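Local coordinates for protein serine hydrolase CCSP0084 (Cycloclasticus sp. P1, PDB 4I3F) that probably hydrolyses ester bonds and the carbon-carbon bond of aromatic meta-cleavage products as a serine hydrolase of the alpha/beta-hydrolase fold, at residues A[236-250]-A[265-279]. Numbering follows the deposited sequence.
Sequences LNNISHQMLVTHARE and RIPNAQLHVFDHCGH
Glu250 reaches across to the loop after strand 269-274, where its OE1 accepts a hydrogen bond from the backbone N of Cys277 at 3.0 Å, met from above the carboxylate plane. A bend at chi2 (84°) turns the carboxylate toward the backbone N of His276, and Arg249 grips OE2 side-on with NE and NH2 in a salt bridge, OE2 lying in the guanidinium plane. One face of that guanidinium rests on CB of Asp275, 3.6 Å from CZ, and its NH2 sits over one face of the His276 ring, whose ND1 gives a straight bond (175°) to OD1 of Asp275. Were Glu250 replaced by an alanine, the N-H of Cys277 would probably lose this acceptor and Arg249 its carboxylate mate, so that the guanidinium could turn.

Before this loop, strands 243-248 and 269-274 pair in parallel at the edge of the alpha/beta-hydrolase sheet, joined through helix 257-265 as a beta-alpha-beta unit. CD1 of Leu271 packs on CG1 of Val245 (4.2 Å), two apolar branched chains that also meet that helix, Val245 at Ile263 and Leu271 at Ala259. His279 touches Ser125 of a probable nucleophile elbow and its ND1 hydrogen-bonds to Asp251, consistent with a catalytic triad.

At the strands' start, Met243 crosses Ile266 at about a right angle, SD 3.8 Å from CD1; its CG, anti to the backbone N (chi1 -176°), lets the flexible thioether run alongside Ala269, a side chain of one methyl, against which SD packs. CD2 of Leu236 meets the same Ile266 CD1 at 3.9 Å. Two asparagine amides bind main-chain carbonyls: ND2 of Asn237 lies on a lone pair of Arg265 O (2.8 Å), whereas ND2 of Asn268 approaches Ser240 O from above its carbonyl plane (2.9 Å).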
loop_
_atom_site.group_PDB
_atom_site.type_symbol
_atom_site.label_atom_id
_atom_site.label_comp_id
_atom_site.label_asym_id
_atom_site.label_seq_id
_atom_site.Cartn_x
_atom_site.Cartn_y
_atom_site.Cartn_z
ATOM N N LEU A 236 18.402 0.952 -5.317
ATOM C CA LEU A 236 17.901 -0.348 -4.884
ATOM C C LEU A 236 19.009 -1.190 -4.262
ATOM O O LEU A 236 18.773 -1.852 -3.251
ATOM C CB LEU A 236 17.254 -1.097 -6.048
ATOM C CG LEU A 236 15.953 -0.510 -6.578
ATOM C CD1 LEU A 236 15.572 -1.164 -7.908
ATOM C CD2 LEU A 236 14.848 -0.708 -5.552
ATOM N N ASN A 237 20.200 -1.174 -4.868
ATOM C CA ASN A 237 21.333 -1.949 -4.363
ATOM C C ASN A 237 21.709 -1.513 -2.953
ATOM O O ASN A 237 22.264 -2.293 -2.173
ATOM C CB ASN A 237 22.585 -1.769 -5.231
ATOM C CG ASN A 237 22.478 -2.405 -6.617
ATOM O OD1 ASN A 237 23.297 -2.103 -7.491
ATOM N ND2 ASN A 237 21.486 -3.263 -6.831
ATOM N N ASN A 238 21.429 -0.249 -2.644
ATOM C CA ASN A 238 21.819 0.327 -1.364
ATOM C C ASN A 238 20.703 0.356 -0.324
ATOM O O ASN A 238 20.877 0.896 0.765
ATOM C CB ASN A 238 22.449 1.704 -1.573
ATOM C CG ASN A 238 23.872 1.608 -2.095
ATOM O OD1 ASN A 238 24.805 1.366 -1.330
ATOM N ND2 ASN A 238 24.041 1.770 -3.405
ATOM N N ILE A 239 19.566 -0.245 -0.652
ATOM C CA ILE A 239 18.557 -0.506 0.361
ATOM C C ILE A 239 19.017 -1.761 1.097
ATOM O O ILE A 239 18.990 -2.855 0.532
ATOM C CB ILE A 239 17.159 -0.717 -0.258
ATOM C CG1 ILE A 239 16.632 0.592 -0.850
ATOM C CG2 ILE A 239 16.185 -1.282 0.779
ATOM C CD1 ILE A 239 15.281 0.439 -1.562
ATOM N N SER A 240 19.457 -1.604 2.343
ATOM C CA SER A 240 20.078 -2.702 3.081
ATOM C C SER A 240 19.134 -3.468 4.012
ATOM O O SER A 240 19.527 -4.472 4.611
ATOM C CB SER A 240 21.280 -2.194 3.879
ATOM O OG SER A 240 22.221 -1.581 3.033
ATOM N N HIS A 241 17.902 -2.994 4.138
ATOM C CA HIS A 241 16.948 -3.593 5.066
ATOM C C HIS A 241 16.619 -5.043 4.741
ATOM O O HIS A 241 16.507 -5.414 3.569
ATOM C CB HIS A 241 15.663 -2.767 5.074
ATOM C CG HIS A 241 15.888 -1.323 5.393
ATOM N ND1 HIS A 241 16.334 -0.418 4.454
ATOM C CD2 HIS A 241 15.737 -0.631 6.548
ATOM C CE1 HIS A 241 16.458 0.770 5.020
ATOM N NE2 HIS A 241 16.098 0.670 6.288
ATOM N N GLN A 242 16.471 -5.864 5.781
ATOM C CA GLN A 242 15.921 -7.208 5.595
ATOM C C GLN A 242 14.499 -7.065 5.074
ATOM O O GLN A 242 13.686 -6.318 5.643
ATOM C CB GLN A 242 15.922 -7.981 6.915
ATOM C CG GLN A 242 17.295 -8.086 7.574
ATOM C CD GLN A 242 18.263 -8.937 6.777
ATOM O OE1 GLN A 242 17.868 -9.909 6.142
ATOM N NE2 GLN A 242 19.539 -8.570 6.803
ATOM N N MET A 243 14.193 -7.761 3.983
ATOM C CA MET A 243 12.944 -7.517 3.276
ATOM C C MET A 243 12.297 -8.809 2.814
ATOM O O MET A 243 12.988 -9.786 2.505
ATOM C CB MET A 243 13.209 -6.609 2.062
ATOM C CG MET A 243 11.969 -6.201 1.279
ATOM S SD MET A 243 12.436 -5.233 -0.173
ATOM C CE MET A 243 12.942 -3.684 0.563
ATOM N N LEU A 244 10.967 -8.814 2.799
ATOM C CA LEU A 244 10.200 -9.873 2.157
ATOM C C LEU A 244 9.301 -9.251 1.098
ATOM O O LEU A 244 8.446 -8.410 1.409
ATOM C CB LEU A 244 9.349 -10.631 3.178
ATOM C CG LEU A 244 8.423 -11.707 2.603
ATOM C CD1 LEU A 244 9.200 -12.789 1.868
ATOM C CD2 LEU A 244 7.571 -12.312 3.710
ATOM N N VAL A 245 9.512 -9.639 -0.160
ATOM C CA VAL A 245 8.646 -9.183 -1.245
ATOM C C VAL A 245 7.637 -10.285 -1.526
ATOM O O VAL A 245 8.020 -11.408 -1.859
ATOM C CB VAL A 245 9.457 -8.899 -2.513
ATOM C CG1 VAL A 245 8.534 -8.480 -3.669
ATOM C CG2 VAL A 245 10.525 -7.824 -2.233
ATOM N N THR A 246 6.349 -9.975 -1.380
ATOM C CA THR A 246 5.300 -10.939 -1.695
ATOM C C THR A 246 4.564 -10.477 -2.934
ATOM O O THR A 246 4.445 -9.281 -3.181
ATOM C CB THR A 246 4.311 -11.136 -0.539
ATOM O OG1 THR A 246 3.569 -9.929 -0.304
ATOM C CG2 THR A 246 5.065 -11.525 0.736
ATOM N N HIS A 247 4.089 -11.426 -3.729
ATOM C CA HIS A 247 3.407 -11.068 -4.964
ATOM C C HIS A 247 2.459 -12.165 -5.377
ATOM O O HIS A 247 2.717 -13.349 -5.150
ATOM C CB HIS A 247 4.427 -10.850 -6.082
ATOM C CG HIS A 247 4.016 -9.816 -7.086
ATOM N ND1 HIS A 247 4.550 -8.547 -7.099
ATOM C CD2 HIS A 247 3.138 -9.865 -8.117
ATOM C CE1 HIS A 247 4.008 -7.850 -8.084
ATOM N NE2 HIS A 247 3.153 -8.630 -8.722
ATOM N N ALA A 248 1.353 -11.776 -6.000
ATOM C CA ALA A 248 0.415 -12.753 -6.535
ATOM C C ALA A 248 0.844 -13.158 -7.928
ATOM O O ALA A 248 1.106 -12.296 -8.768
ATOM C CB ALA A 248 -0.961 -12.161 -6.586
ATOM N N ARG A 249 0.883 -14.462 -8.190
ATOM C CA ARG A 249 1.310 -14.938 -9.502
ATOM C C ARG A 249 0.428 -14.349 -10.597
ATOM O O ARG A 249 0.928 -13.914 -11.641
ATOM C CB ARG A 249 1.299 -16.468 -9.560
ATOM C CG ARG A 249 1.857 -17.037 -10.860
ATOM C CD ARG A 249 1.862 -18.566 -10.852
ATOM N NE ARG A 249 0.504 -19.109 -10.764
ATOM C CZ ARG A 249 0.221 -20.388 -10.538
ATOM N NH1 ARG A 249 1.196 -21.270 -10.393
ATOM N NH2 ARG A 249 -1.045 -20.795 -10.463
ATOM N N GLU A 250 -0.879 -14.312 -10.344
ATOM C CA GLU A 250 -1.842 -13.820 -11.335
ATOM C C GLU A 250 -2.218 -12.343 -11.182
ATOM O O GLU A 250 -3.271 -11.926 -11.664
ATOM C CB GLU A 250 -3.123 -14.672 -11.287
ATOM C CG GLU A 250 -2.949 -16.132 -11.719
ATOM C CD GLU A 250 -2.453 -17.052 -10.613
ATOM O OE1 GLU A 250 -2.199 -16.585 -9.492
ATOM O OE2 GLU A 250 -2.337 -18.266 -10.876
ATOM N N ARG A 265 17.766 -6.948 -7.330
ATOM C CA ARG A 265 18.516 -5.711 -7.093
ATOM C C ARG A 265 18.657 -5.297 -5.632
ATOM O O ARG A 265 19.584 -4.569 -5.284
ATOM C CB ARG A 265 17.889 -4.565 -7.884
ATOM C CG ARG A 265 18.209 -4.641 -9.347
ATOM C CD ARG A 265 17.264 -3.800 -10.168
ATOM N NE ARG A 265 17.626 -3.857 -11.581
ATOM C CZ ARG A 265 17.253 -4.828 -12.404
ATOM N NH1 ARG A 265 16.495 -5.823 -11.959
ATOM N NH2 ARG A 265 17.629 -4.795 -13.677
ATOM N N ILE A 266 17.730 -5.739 -4.791
ATOM C CA ILE A 266 17.760 -5.415 -3.365
ATOM C C ILE A 266 18.481 -6.542 -2.617
ATOM O O ILE A 266 18.040 -7.683 -2.641
ATOM C CB ILE A 266 16.322 -5.212 -2.840
ATOM C CG1 ILE A 266 15.659 -4.063 -3.606
ATOM C CG2 ILE A 266 16.307 -4.941 -1.329
ATOM C CD1 ILE A 266 14.177 -3.855 -3.274
ATOM N N PRO A 267 19.601 -6.226 -1.951
ATOM C CA PRO A 267 20.474 -7.296 -1.448
ATOM C C PRO A 267 19.827 -8.257 -0.453
ATOM O O PRO A 267 20.019 -9.468 -0.591
ATOM C CB PRO A 267 21.638 -6.534 -0.787
ATOM C CG PRO A 267 21.185 -5.132 -0.651
ATOM C CD PRO A 267 20.200 -4.896 -1.758
ATOM N N ASN A 268 19.094 -7.750 0.534
ATOM C CA ASN A 268 18.588 -8.623 1.596
ATOM C C ASN A 268 17.106 -8.938 1.492
ATOM O O ASN A 268 16.426 -9.124 2.494
ATOM C CB ASN A 268 18.926 -8.022 2.966
ATOM C CG ASN A 268 20.414 -7.917 3.184
ATOM O OD1 ASN A 268 21.136 -8.907 3.054
ATOM N ND2 ASN A 268 20.894 -6.712 3.487
ATOM N N ALA A 269 16.625 -9.033 0.261
ATOM C CA ALA A 269 15.220 -9.301 -0.002
ATOM C C ALA A 269 14.958 -10.767 -0.354
ATOM O O ALA A 269 15.545 -11.302 -1.308
ATOM C CB ALA A 269 14.745 -8.409 -1.120
ATOM N N GLN A 270 14.068 -11.410 0.404
ATOM C CA GLN A 270 13.531 -12.719 0.025
ATOM C C GLN A 270 12.271 -12.509 -0.782
ATOM O O GLN A 270 11.688 -11.419 -0.749
ATOM C CB GLN A 270 13.148 -13.517 1.270
ATOM C CG GLN A 270 14.285 -13.987 2.143
ATOM C CD GLN A 270 13.770 -14.523 3.476
ATOM O OE1 GLN A 270 12.877 -15.371 3.514
ATOM N NE2 GLN A 270 14.307 -14.004 4.568
ATOM N N LEU A 271 11.828 -13.552 -1.485
ATOM C CA LEU A 271 10.626 -13.470 -2.314
ATOM C C LEU A 271 9.634 -14.561 -1.941
ATOM O O LEU A 271 10.032 -15.683 -1.687
ATOM C CB LEU A 271 11.022 -13.676 -3.778
ATOM C CG LEU A 271 9.880 -13.735 -4.796
ATOM C CD1 LEU A 271 9.182 -12.395 -4.930
ATOM C CD2 LEU A 271 10.411 -14.212 -6.155
ATOM N N HIS A 272 8.342 -14.241 -1.930
ATOM C CA HIS A 272 7.328 -15.283 -1.858
ATOM C C HIS A 272 6.218 -14.988 -2.850
ATOM O O HIS A 272 5.669 -13.882 -2.857
ATOM C CB HIS A 272 6.730 -15.394 -0.448
ATOM C CG HIS A 272 6.059 -16.710 -0.188
ATOM N ND1 HIS A 272 6.712 -17.773 0.401
ATOM C CD2 HIS A 272 4.806 -17.148 -0.464
ATOM C CE1 HIS A 272 5.891 -18.804 0.483
ATOM N NE2 HIS A 272 4.724 -18.450 -0.024
ATOM N N VAL A 273 5.898 -15.965 -3.698
ATOM C CA VAL A 273 4.845 -15.788 -4.695
ATOM C C VAL A 273 3.709 -16.764 -4.427
ATOM O O VAL A 273 3.946 -17.964 -4.300
ATOM C CB VAL A 273 5.384 -16.012 -6.127
ATOM C CG1 VAL A 273 4.284 -15.756 -7.161
ATOM C CG2 VAL A 273 6.567 -15.090 -6.410
ATOM N N PHE A 274 2.483 -16.248 -4.355
ATOM C CA PHE A 274 1.302 -17.082 -4.140
ATOM C C PHE A 274 0.586 -17.399 -5.448
ATOM O O PHE A 274 0.351 -16.517 -6.275
ATOM C CB PHE A 274 0.315 -16.388 -3.198
ATOM C CG PHE A 274 0.808 -16.266 -1.783
ATOM C CD1 PHE A 274 0.694 -17.331 -0.903
ATOM C CD2 PHE A 274 1.365 -15.080 -1.329
ATOM C CE1 PHE A 274 1.142 -17.221 0.414
ATOM C CE2 PHE A 274 1.814 -14.957 -0.014
ATOM C CZ PHE A 274 1.697 -16.033 0.856
ATOM N N ASP A 275 0.233 -18.669 -5.624
ATOM C CA ASP A 275 -0.515 -19.123 -6.786
ATOM C C ASP A 275 -1.992 -18.881 -6.581
ATOM O O ASP A 275 -2.449 -18.782 -5.442
ATOM C CB ASP A 275 -0.326 -20.629 -6.940
ATOM C CG ASP A 275 -0.853 -21.395 -5.742
ATOM O OD1 ASP A 275 -1.897 -22.062 -5.876
ATOM O OD2 ASP A 275 -0.238 -21.308 -4.660
ATOM N N HIS A 276 -2.737 -18.835 -7.685
ATOM C CA HIS A 276 -4.183 -18.630 -7.664
ATOM C C HIS A 276 -4.530 -17.447 -6.792
ATOM O O HIS A 276 -5.304 -17.558 -5.840
ATOM C CB HIS A 276 -4.905 -19.887 -7.163
ATOM C CG HIS A 276 -4.834 -21.045 -8.109
ATOM N ND1 HIS A 276 -3.892 -22.047 -7.990
ATOM C CD2 HIS A 276 -5.596 -21.368 -9.179
ATOM C CE1 HIS A 276 -4.082 -22.937 -8.946
ATOM N NE2 HIS A 276 -5.103 -22.547 -9.686
ATOM N N CYS A 277 -3.952 -16.306 -7.126
ATOM C CA CYS A 277 -4.013 -15.162 -6.243
ATOM C C CYS A 277 -4.087 -13.889 -7.046
ATOM O O CYS A 277 -3.381 -13.732 -8.054
ATOM C CB CYS A 277 -2.765 -15.130 -5.347
ATOM S SG CYS A 277 -2.932 -14.036 -3.940
ATOM N N GLY A 278 -4.923 -12.964 -6.586
ATOM C CA GLY A 278 -4.985 -11.647 -7.191
ATOM C C GLY A 278 -4.141 -10.634 -6.453
ATOM O O GLY A 278 -3.530 -10.936 -5.419
ATOM N N HIS A 279 -4.101 -9.418 -6.991
ATOM C CA HIS A 279 -3.312 -8.345 -6.388
ATOM C C HIS A 279 -3.466 -8.195 -4.870
ATOM O O HIS A 279 -2.476 -7.979 -4.164
ATOM C CB HIS A 279 -3.602 -6.999 -7.052
ATOM C CG HIS A 279 -2.741 -5.899 -6.517
ATOM N ND1 HIS A 279 -1.373 -5.881 -6.696
ATOM C CD2 HIS A 279 -3.038 -4.828 -5.743
ATOM C CE1 HIS A 279 -0.870 -4.820 -6.088
ATOM N NE2 HIS A 279 -1.859 -4.169 -5.496
HETATM O O HOH W 1 18.265 -5.208 1.460
HETATM O O HOH W 2 21.179 -10.535 6.065
#